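Local coordinates for protein o-succinylbenzoate synthase (Thermosynechococcus elongatus BP-1, PDB 3H7V) that catalyses the dehydration of 2-succinyl-6-hydroxy-2,4-cyclohexadiene-1-carboxylate to 2-succinylbenzoate, a step on the way to phylloquinone, using a divalent metal ion, at residues Gln130-Trp135 with Lys161-Ala166; Ile190-Gln195 with Phe239-Thr244; Thr214-Asp219 with Arg234-Phe239. All coordinates share one frame; numbering follows the deposited sequence.

Contact 1 (Gln130-Trp135 with Lys161-Ala166); sequences QTTFKW and KLRLDA. With MG (magnesium ion), chain B.
Five backbone hydrogen bonds zip T131-W135 to K161-D165 as neighbouring parallel strands. F133 gives its N-H to K161 O and takes one at its own O from R163 N, 2.7 Å away; W135 does the same between R163 O and D165 N, while K161 N closes the N-terminal end on T131 O.

The charged contact sits at the C-terminal end. K134 sends CG anti to its backbone N (chi1 -175°), runs past CB of R163, then bends at its last two torsions, which sets NZ 2.9 Å from OD2 of D165. NZ approaches on the anti lone pair of OD2, the oxygen that also binds magnesium at 2.2 Å, and gives a further hydrogen bond to water 2 of the metal shell. Replacing K134 with a methionine would probably leave OD2 of D165 without its cationic mate and water 2 without this donor. The other oxygen, OD1, is held by N167 N and by water 3.

Two residues before K134, on the same face, the methyl CG2 of T132 lies over one face of the R163 guanidinium, 3.6 Å from NE, and that guanidinium is turned to E191 in a salt bridge.

Apolar packing fills the opposite face: CD1 of L162 meets CB of F133, and CD2 of L164 reaches the edge of the W135 indole at CE3, 3.8 Å off. Helix 142-155 packs on W135 and L162 and connects the two strands, a beta-alpha-beta crossover of the enolase-superfamily barrel, with a metal ligand at the C-terminal end of the second strand.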
loop_
_atom_site.group_PDB
_atom_site.type_symbol
_atom_site.label_atom_id
_atom_site.label_comp_id
_atom_site.label_asym_id
_atom_site.label_seq_id
_atom_site.Cartn_x
_atom_site.Cartn_y
_atom_site.Cartn_z
ATOM N N GLN A 130 -5.287 -17.941 -3.634
ATOM C CA GLN A 130 -5.243 -16.574 -4.150
ATOM C C GLN A 130 -5.901 -16.508 -5.522
ATOM O O GLN A 130 -5.529 -17.248 -6.427
ATOM C CB GLN A 130 -3.795 -16.087 -4.214
ATOM C CG GLN A 130 -3.187 -15.872 -2.831
ATOM C CD GLN A 130 -1.741 -15.427 -2.882
ATOM O OE1 GLN A 130 -0.836 -16.238 -3.086
ATOM N NE2 GLN A 130 -1.515 -14.129 -2.707
ATOM N N THR A 131 -6.877 -15.617 -5.671
ATOM C CA THR A 131 -7.602 -15.498 -6.931
ATOM C C THR A 131 -7.452 -14.168 -7.659
ATOM O O THR A 131 -8.014 -13.982 -8.736
ATOM C CB THR A 131 -9.101 -15.799 -6.725
ATOM O OG1 THR A 131 -9.637 -14.925 -5.727
ATOM C CG2 THR A 131 -9.290 -17.246 -6.286
ATOM N N THR A 132 -6.706 -13.240 -7.068
ATOM C CA THR A 132 -6.459 -11.952 -7.705
ATOM C C THR A 132 -4.956 -11.877 -7.919
ATOM O O THR A 132 -4.185 -12.254 -7.035
ATOM C CB THR A 132 -6.903 -10.772 -6.828
ATOM O OG1 THR A 132 -8.323 -10.822 -6.640
ATOM C CG2 THR A 132 -6.541 -9.449 -7.492
ATOM N N PHE A 133 -4.552 -11.407 -9.095
ATOM C CA PHE A 133 -3.138 -11.301 -9.451
ATOM C C PHE A 133 -2.817 -9.924 -9.996
ATOM O O PHE A 133 -3.701 -9.217 -10.469
ATOM C CB PHE A 133 -2.799 -12.318 -10.543
ATOM C CG PHE A 133 -3.114 -13.726 -10.169
ATOM C CD1 PHE A 133 -2.139 -14.545 -9.607
ATOM C CD2 PHE A 133 -4.401 -14.224 -10.334
ATOM C CE1 PHE A 133 -2.446 -15.847 -9.210
ATOM C CE2 PHE A 133 -4.719 -15.520 -9.942
ATOM C CZ PHE A 133 -3.739 -16.334 -9.378
ATOM N N LYS A 134 -1.545 -9.544 -9.917
ATOM C CA LYS A 134 -1.103 -8.273 -10.473
ATOM C C LYS A 134 0.170 -8.564 -11.251
ATOM O O LYS A 134 1.160 -9.040 -10.697
ATOM C CB LYS A 134 -0.834 -7.213 -9.394
ATOM C CG LYS A 134 -0.491 -5.842 -10.006
ATOM C CD LYS A 134 -0.675 -4.679 -9.024
ATOM C CE LYS A 134 0.389 -4.654 -7.941
ATOM N NZ LYS A 134 1.744 -4.348 -8.477
ATOM N N TRP A 135 0.118 -8.296 -12.549
ATOM C CA TRP A 135 1.240 -8.545 -13.439
ATOM C C TRP A 135 1.888 -7.234 -13.859
ATOM O O TRP A 135 1.203 -6.268 -14.209
ATOM C CB TRP A 135 0.743 -9.326 -14.661
ATOM C CG TRP A 135 1.795 -9.646 -15.676
ATOM C CD1 TRP A 135 3.048 -10.127 -15.435
ATOM C CD2 TRP A 135 1.665 -9.552 -17.099
ATOM N NE1 TRP A 135 3.708 -10.342 -16.621
ATOM C CE2 TRP A 135 2.883 -9.998 -17.659
ATOM C CE3 TRP A 135 0.638 -9.136 -17.955
ATOM C CZ2 TRP A 135 3.103 -10.039 -19.041
ATOM C CZ3 TRP A 135 0.855 -9.178 -19.334
ATOM C CH2 TRP A 135 2.081 -9.627 -19.860
ATOM N N LYS A 161 -9.070 -12.857 -11.214
ATOM C CA LYS A 161 -9.120 -11.409 -11.389
ATOM C C LYS A 161 -7.683 -10.973 -11.631
ATOM O O LYS A 161 -6.775 -11.408 -10.930
ATOM C CB LYS A 161 -9.693 -10.741 -10.137
ATOM C CG LYS A 161 -11.169 -11.058 -9.915
ATOM C CD LYS A 161 -11.727 -10.417 -8.648
ATOM C CE LYS A 161 -11.238 -11.125 -7.390
ATOM N NZ LYS A 161 -11.968 -10.668 -6.167
ATOM N N LEU A 162 -7.476 -10.112 -12.622
ATOM C CA LEU A 162 -6.126 -9.682 -12.955
ATOM C C LEU A 162 -5.936 -8.177 -13.015
ATOM O O LEU A 162 -6.731 -7.462 -13.628
ATOM C CB LEU A 162 -5.721 -10.286 -14.305
ATOM C CG LEU A 162 -4.350 -9.906 -14.870
ATOM C CD1 LEU A 162 -3.250 -10.475 -13.986
ATOM C CD2 LEU A 162 -4.226 -10.451 -16.290
ATOM N N ARG A 163 -4.874 -7.706 -12.372
ATOM C CA ARG A 163 -4.520 -6.292 -12.374
ATOM C C ARG A 163 -3.242 -6.178 -13.187
ATOM O O ARG A 163 -2.413 -7.087 -13.173
ATOM C CB ARG A 163 -4.240 -5.796 -10.952
ATOM C CG ARG A 163 -5.434 -5.885 -10.028
ATOM C CD ARG A 163 -5.030 -5.739 -8.575
ATOM N NE ARG A 163 -6.199 -5.856 -7.711
ATOM C CZ ARG A 163 -6.161 -5.903 -6.385
ATOM N NH1 ARG A 163 -5.002 -5.843 -5.738
ATOM N NH2 ARG A 163 -7.297 -6.026 -5.705
ATOM N N LEU A 164 -3.086 -5.072 -13.901
ATOM C CA LEU A 164 -1.876 -4.845 -14.683
ATOM C C LEU A 164 -1.222 -3.616 -14.079
ATOM O O LEU A 164 -1.881 -2.597 -13.883
ATOM C CB LEU A 164 -2.218 -4.579 -16.149
ATOM C CG LEU A 164 -3.028 -5.651 -16.885
ATOM C CD1 LEU A 164 -3.198 -5.230 -18.341
ATOM C CD2 LEU A 164 -2.318 -6.998 -16.804
ATOM N N ASP A 165 0.065 -3.697 -13.767
ATOM C CA ASP A 165 0.731 -2.539 -13.186
ATOM C C ASP A 165 1.834 -2.040 -14.110
ATOM O O ASP A 165 2.839 -2.722 -14.320
ATOM C CB ASP A 165 1.326 -2.888 -11.818
ATOM C CG ASP A 165 1.643 -1.654 -10.994
ATOM O OD1 ASP A 165 1.871 -0.584 -11.597
ATOM O OD2 ASP A 165 1.676 -1.751 -9.749
ATOM N N ALA A 166 1.640 -0.850 -14.668
ATOM C CA ALA A 166 2.627 -0.270 -15.569
ATOM C C ALA A 166 3.667 0.573 -14.830
ATOM O O ALA A 166 4.639 1.026 -15.431
ATOM C CB ALA A 166 1.931 0.573 -16.627
HETATM MG MG MG B . 1.561 -0.234 -8.210
HETATM O O HOH W 1 -9.709 -8.378 -5.899
HETATM O O HOH W 2 2.134 -1.774 -6.807
HETATM O O HOH W 3 1.397 1.185 -9.731
HETATM O O HOH W 4 3.619 0.210 -8.212
#

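Contact 2 (Ile190-Gln195 with Phe239-Thr244); sequences IEYVEQ and FFVIKT. With MG (magnesium ion), chain B.
Y192 and F239 meet obliquely, their ring planes at 36° and their centroids 5.2 Å apart. The contact is made by one side of the tyrosine: CD1 lies over a face of the phenylalanine, displaced toward its rim, 3.7 Å from CD2. The Y192 side chain leaves the backbone with CG between N and the carbonyl carbon (chi1 60°), a crowded position that sends the ring across to F239 and its hydroxyl on toward E194. There OH donates to OE1 of E194 at 3.2 Å, nearly along the C-O axis of that oxygen.

Strands 190-194 and 239-242 are not neighbours in the parallel sheet. Strand 216-218 runs between them, and with their axes 9.3 Å apart they meet through side chains inside the barrel of the enolase C-terminal domain.

V241 crosses E194 at about a right angle, and its CG2 methyl packs 3.6 Å from OE1. The carboxylate is thus divided: OE1 faces the tyrosine hydroxyl and the valine methyl, while OE2 binds magnesium at 1.9 Å. Farther along, K243, the predicted proton acceptor, folds back so that NZ donates to V241 O at 2.8 Å from above the carbonyl plane; V222 O and the carboxylate of D219 also hold this amine.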
loop_
_atom_site.group_PDB
_atom_site.type_symbol
_atom_site.label_atom_id
_atom_site.label_comp_id
_atom_site.label_asym_id
_atom_site.label_seq_id
_atom_site.Cartn_x
_atom_site.Cartn_y
_atom_site.Cartn_z
ATOM N N ILE A 190 -10.032 -8.591 -16.188
ATOM C CA ILE A 190 -9.167 -7.433 -15.918
ATOM C C ILE A 190 -9.822 -6.497 -14.902
ATOM O O ILE A 190 -10.806 -5.822 -15.212
ATOM C CB ILE A 190 -8.874 -6.615 -17.202
ATOM C CG1 ILE A 190 -8.126 -7.472 -18.230
ATOM C CG2 ILE A 190 -8.056 -5.379 -16.852
ATOM C CD1 ILE A 190 -6.704 -7.841 -17.835
ATOM N N GLU A 191 -9.273 -6.448 -13.692
ATOM C CA GLU A 191 -9.831 -5.591 -12.651
ATOM C C GLU A 191 -9.508 -4.127 -12.923
ATOM O O GLU A 191 -10.376 -3.264 -12.815
ATOM C CB GLU A 191 -9.297 -6.004 -11.274
ATOM C CG GLU A 191 -10.055 -5.368 -10.114
ATOM C CD GLU A 191 -9.872 -6.114 -8.806
ATOM O OE1 GLU A 191 -8.758 -6.092 -8.247
ATOM O OE2 GLU A 191 -10.849 -6.733 -8.336
ATOM N N TYR A 192 -8.256 -3.851 -13.274
ATOM C CA TYR A 192 -7.833 -2.490 -13.589
ATOM C C TYR A 192 -6.386 -2.428 -14.027
ATOM O O TYR A 192 -5.644 -3.404 -13.905
ATOM C CB TYR A 192 -8.031 -1.548 -12.385
ATOM C CG TYR A 192 -7.267 -1.892 -11.110
ATOM C CD1 TYR A 192 -7.951 -2.248 -9.946
ATOM C CD2 TYR A 192 -5.872 -1.797 -11.048
ATOM C CE1 TYR A 192 -7.270 -2.493 -8.748
ATOM C CE2 TYR A 192 -5.181 -2.043 -9.856
ATOM C CZ TYR A 192 -5.889 -2.386 -8.712
ATOM O OH TYR A 192 -5.214 -2.595 -7.529
ATOM N N VAL A 193 -6.001 -1.278 -14.565
ATOM C CA VAL A 193 -4.625 -1.045 -14.969
ATOM C C VAL A 193 -4.123 -0.050 -13.933
ATOM O O VAL A 193 -4.702 1.020 -13.761
ATOM C CB VAL A 193 -4.517 -0.420 -16.376
ATOM C CG1 VAL A 193 -3.076 -0.031 -16.650
ATOM C CG2 VAL A 193 -4.985 -1.419 -17.422
ATOM N N GLU A 194 -3.060 -0.418 -13.228
ATOM C CA GLU A 194 -2.503 0.430 -12.182
ATOM C C GLU A 194 -1.445 1.389 -12.726
ATOM O O GLU A 194 -0.505 0.969 -13.397
ATOM C CB GLU A 194 -1.899 -0.456 -11.082
ATOM C CG GLU A 194 -1.720 0.220 -9.719
ATOM C CD GLU A 194 -1.421 -0.776 -8.603
ATOM O OE1 GLU A 194 -2.317 -1.567 -8.238
ATOM O OE2 GLU A 194 -0.287 -0.774 -8.088
ATOM N N GLN A 195 -1.629 2.676 -12.438
ATOM C CA GLN A 195 -0.710 3.746 -12.839
ATOM C C GLN A 195 -0.167 3.625 -14.269
ATOM O O GLN A 195 1.028 3.416 -14.478
ATOM C CB GLN A 195 0.458 3.808 -11.845
ATOM C CG GLN A 195 1.194 5.143 -11.786
ATOM C CD GLN A 195 0.377 6.239 -11.124
ATOM O OE1 GLN A 195 -0.209 6.038 -10.057
ATOM N NE2 GLN A 195 0.346 7.415 -11.748
ATOM N N PHE A 239 -9.907 3.621 -9.334
ATOM C CA PHE A 239 -9.510 3.097 -8.037
ATOM C C PHE A 239 -8.367 3.884 -7.411
ATOM O O PHE A 239 -7.610 4.570 -8.103
ATOM C CB PHE A 239 -9.088 1.629 -8.186
ATOM C CG PHE A 239 -10.218 0.708 -8.539
ATOM C CD1 PHE A 239 -10.993 0.120 -7.546
ATOM C CD2 PHE A 239 -10.529 0.454 -9.871
ATOM C CE1 PHE A 239 -12.066 -0.711 -7.873
ATOM C CE2 PHE A 239 -11.600 -0.374 -10.210
ATOM C CZ PHE A 239 -12.371 -0.959 -9.206
ATOM N N PHE A 240 -8.264 3.772 -6.090
ATOM C CA PHE A 240 -7.213 4.421 -5.308
ATOM C C PHE A 240 -6.490 3.312 -4.561
ATOM O O PHE A 240 -7.125 2.558 -3.827
ATOM C CB PHE A 240 -7.803 5.355 -4.247
ATOM C CG PHE A 240 -8.525 6.550 -4.797
ATOM C CD1 PHE A 240 -7.855 7.748 -5.010
ATOM C CD2 PHE A 240 -9.889 6.490 -5.060
ATOM C CE1 PHE A 240 -8.537 8.878 -5.474
ATOM C CE2 PHE A 240 -10.580 7.610 -5.525
ATOM C CZ PHE A 240 -9.902 8.804 -5.730
ATOM N N VAL A 241 -5.182 3.198 -4.752
ATOM C CA VAL A 241 -4.409 2.193 -4.033
ATOM C C VAL A 241 -3.906 2.913 -2.782
ATOM O O VAL A 241 -3.048 3.793 -2.855
ATOM C CB VAL A 241 -3.227 1.678 -4.878
ATOM C CG1 VAL A 241 -2.348 0.746 -4.044
ATOM C CG2 VAL A 241 -3.768 0.932 -6.103
ATOM N N ILE A 242 -4.473 2.554 -1.637
ATOM C CA ILE A 242 -4.112 3.190 -0.377
ATOM C C ILE A 242 -3.012 2.460 0.388
ATOM O O ILE A 242 -3.159 1.284 0.720
ATOM C CB ILE A 242 -5.345 3.286 0.567
ATOM C CG1 ILE A 242 -6.499 4.034 -0.124
ATOM C CG2 ILE A 242 -4.950 3.980 1.876
ATOM C CD1 ILE A 242 -6.199 5.487 -0.489
ATOM N N LYS A 243 -1.911 3.158 0.660
ATOM C CA LYS A 243 -0.826 2.592 1.459
ATOM C C LYS A 243 -1.053 3.242 2.816
ATOM O O LYS A 243 -0.541 4.326 3.093
ATOM C CB LYS A 243 0.542 2.991 0.903
ATOM C CG LYS A 243 1.002 2.161 -0.296
ATOM C CD LYS A 243 0.206 2.476 -1.565
ATOM C CE LYS A 243 0.426 3.915 -2.014
ATOM N NZ LYS A 243 -0.329 4.227 -3.268
ATOM N N THR A 244 -1.841 2.576 3.652
ATOM C CA THR A 244 -2.201 3.102 4.962
ATOM C C THR A 244 -1.043 3.586 5.829
ATOM O O THR A 244 -1.155 4.612 6.494
ATOM C CB THR A 244 -3.050 2.065 5.725
ATOM O OG1 THR A 244 -4.174 1.709 4.914
ATOM C CG2 THR A 244 -3.565 2.638 7.039
HETATM MG MG MG B . 1.561 -0.234 -8.210
HETATM O O HOH W 3 1.397 1.185 -9.731
HETATM O O HOH W 4 3.619 0.210 -8.212
HETATM O O HOH W 2 2.134 -1.774 -6.807
#

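Contact 3 (Thr214-Asp219 with Arg234-Phe239); sequences TAIALD and RGWPGF. With MG (magnesium ion), chain B.
The carbonyl oxygen of F239 is gripped from opposite faces of its plane by two N-H groups. L218 N comes in at 3.0 Å, and the indole NE1 of W236 reaches the same O at 3.0 Å from the other side, by a more bent bond (N-H...O 147°). One step back, F239 N donates to I216 O at 2.9 Å. The two backbone bonds, from L218 N and to I216 O, flank A217 and pair it with F239 in a parallel bridge, with their CB atoms on the same side of the sheet and in contact.

W236 packs broadly on the strand. Its CG stands anti to the backbone N (chi1 -179°), which brings the indole against strand 216-218, where L218 covers one face: CD1 sits over the centre of the five-membered ring, 3.6 Å from its centroid in a CH-pi contact, and CG approaches CZ2. Against the opposite face, toward its rim, lie G238 N and the ring carbon CD of P237 from its own loop, so the indole is sandwiched. I216 meets the ring edge, with CG2 3.7 Å from CH2.

Here the barrel makes its usual return: strand 216-218, helix 225-233 and strand 239-242 form a beta-alpha-beta crossover, and W236 lies in the loop that brings the chain from the helix into the next strand. That helix ends in a Schellman motif at G235, whose positive phi suits a glycine. G238 CA makes a CA-H...O contact with I216 O at 3.3 Å, where a CB would strike that oxygen.

On the other side of the sheet, CB of A215 touches the F239 ring at its edge, in plane, 3.6 Å from CE2. At the far end of the strand D219 turns to the magnesium, binding it through OD2.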
loop_
_atom_site.group_PDB
_atom_site.type_symbol
_atom_site.label_atom_id
_atom_site.label_comp_id
_atom_site.label_asym_id
_atom_site.label_seq_id
_atom_site.Cartn_x
_atom_site.Cartn_y
_atom_site.Cartn_z
ATOM N N THR A 214 -11.851 0.146 -19.556
ATOM C CA THR A 214 -11.081 -0.554 -18.527
ATOM C C THR A 214 -10.776 0.403 -17.381
ATOM O O THR A 214 -10.339 1.533 -17.609
ATOM C CB THR A 214 -9.749 -1.083 -19.097
ATOM O OG1 THR A 214 -10.020 -1.990 -20.169
ATOM C CG2 THR A 214 -8.951 -1.808 -18.018
ATOM N N ALA A 215 -10.996 -0.051 -16.151
ATOM C CA ALA A 215 -10.754 0.782 -14.979
ATOM C C ALA A 215 -9.277 1.084 -14.768
ATOM O O ALA A 215 -8.411 0.289 -15.126
ATOM C CB ALA A 215 -11.326 0.111 -13.733
ATOM N N ILE A 216 -9.002 2.239 -14.171
ATOM C CA ILE A 216 -7.634 2.653 -13.893
ATOM C C ILE A 216 -7.466 2.899 -12.396
ATOM O O ILE A 216 -8.377 3.402 -11.733
ATOM C CB ILE A 216 -7.280 3.947 -14.666
ATOM C CG1 ILE A 216 -7.456 3.708 -16.168
ATOM C CG2 ILE A 216 -5.849 4.382 -14.351
ATOM C CD1 ILE A 216 -7.120 4.916 -17.028
ATOM N N ALA A 217 -6.303 2.532 -11.867
ATOM C CA ALA A 217 -6.017 2.726 -10.454
ATOM C C ALA A 217 -4.803 3.620 -10.254
ATOM O O ALA A 217 -3.807 3.507 -10.971
ATOM C CB ALA A 217 -5.773 1.380 -9.764
ATOM N N LEU A 218 -4.891 4.510 -9.274
ATOM C CA LEU A 218 -3.781 5.393 -8.954
ATOM C C LEU A 218 -2.994 4.743 -7.824
ATOM O O LEU A 218 -3.577 4.241 -6.861
ATOM C CB LEU A 218 -4.295 6.756 -8.495
ATOM C CG LEU A 218 -5.070 7.545 -9.546
ATOM C CD1 LEU A 218 -5.639 8.794 -8.903
ATOM C CD2 LEU A 218 -4.160 7.899 -10.714
ATOM N N ASP A 219 -1.672 4.746 -7.942
ATOM C CA ASP A 219 -0.818 4.159 -6.909
ATOM C C ASP A 219 0.264 5.182 -6.596
ATOM O O ASP A 219 0.192 5.877 -5.583
ATOM C CB ASP A 219 -0.209 2.845 -7.416
ATOM C CG ASP A 219 0.668 2.157 -6.375
ATOM O OD1 ASP A 219 0.728 2.636 -5.226
ATOM O OD2 ASP A 219 1.299 1.130 -6.712
ATOM N N ARG A 234 -10.960 16.165 -8.101
ATOM C CA ARG A 234 -10.790 16.243 -9.548
ATOM C C ARG A 234 -11.812 15.344 -10.241
ATOM O O ARG A 234 -11.939 15.358 -11.465
ATOM C CB ARG A 234 -9.382 15.803 -9.947
ATOM C CG ARG A 234 -8.320 16.842 -9.687
ATOM C CD ARG A 234 -6.947 16.296 -10.034
ATOM N NE ARG A 234 -5.933 17.340 -9.986
ATOM C CZ ARG A 234 -4.625 17.114 -10.023
ATOM N NH1 ARG A 234 -4.162 15.872 -10.105
ATOM N NH2 ARG A 234 -3.781 18.133 -9.988
ATOM N N GLY A 235 -12.531 14.552 -9.450
ATOM C CA GLY A 235 -13.532 13.661 -10.008
ATOM C C GLY A 235 -12.985 12.343 -10.529
ATOM O O GLY A 235 -13.506 11.785 -11.493
ATOM N N TRP A 236 -11.930 11.839 -9.901
ATOM C CA TRP A 236 -11.344 10.570 -10.322
ATOM C C TRP A 236 -12.417 9.486 -10.261
ATOM O O TRP A 236 -13.025 9.267 -9.215
ATOM C CB TRP A 236 -10.183 10.197 -9.403
ATOM C CG TRP A 236 -9.512 8.912 -9.778
ATOM C CD1 TRP A 236 -9.518 7.742 -9.071
ATOM C CD2 TRP A 236 -8.725 8.670 -10.949
ATOM N NE1 TRP A 236 -8.780 6.786 -9.729
ATOM C CE2 TRP A 236 -8.282 7.330 -10.885
ATOM C CE3 TRP A 236 -8.347 9.456 -12.047
ATOM C CZ2 TRP A 236 -7.483 6.756 -11.878
ATOM C CZ3 TRP A 236 -7.553 8.889 -13.034
ATOM C CH2 TRP A 236 -7.127 7.548 -12.943
ATOM N N PRO A 237 -12.663 8.790 -11.384
ATOM C CA PRO A 237 -13.675 7.730 -11.434
ATOM C C PRO A 237 -13.135 6.326 -11.168
ATOM O O PRO A 237 -13.908 5.376 -11.020
ATOM C CB PRO A 237 -14.210 7.855 -12.849
ATOM C CG PRO A 237 -12.948 8.129 -13.617
ATOM C CD PRO A 237 -12.232 9.160 -12.746
ATOM N N GLY A 238 -11.812 6.207 -11.110
ATOM C CA GLY A 238 -11.182 4.914 -10.905
ATOM C C GLY A 238 -10.899 4.491 -9.478
ATOM O O GLY A 238 -11.566 4.916 -8.532
ATOM N N PHE A 239 -9.907 3.621 -9.334
ATOM C CA PHE A 239 -9.510 3.097 -8.037
ATOM C C PHE A 239 -8.367 3.884 -7.411
ATOM O O PHE A 239 -7.610 4.570 -8.103
ATOM C CB PHE A 239 -9.088 1.629 -8.186
ATOM C CG PHE A 239 -10.218 0.708 -8.539
ATOM C CD1 PHE A 239 -10.993 0.120 -7.546
ATOM C CD2 PHE A 239 -10.529 0.454 -9.871
ATOM C CE1 PHE A 239 -12.066 -0.711 -7.873
ATOM C CE2 PHE A 239 -11.600 -0.374 -10.210
ATOM C CZ PHE A 239 -12.371 -0.959 -9.206
HETATM MG MG MG B . 1.561 -0.234 -8.210
HETATM O O HOH W 3 1.397 1.185 -9.731
HETATM O O HOH W 4 3.619 0.210 -8.212
HETATM O O HOH W 2 2.134 -1.774 -6.807
#

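How the contacts relate
All three contacts reach one parallel barrel sheet and converge on a single magnesium: D165 of contact 1, E194 of contact 2 and D219 of contact 3 each give one oxygen, and waters 2, 3 and 4 make up the rest of the shell. Contacts 1 and 2 join along neighbouring strands, with L164 O 2.6 Å from E194 N, a probable hydrogen bond. Contacts 2 and 3 share F239, and Q195 N lies 2.8 Å from A217 O. K243 NZ, 2.7 Å from D219 OD1, ties the predicted proton acceptor to a metal ligand. The centres of contacts 1 and 3 are about 16 Å apart.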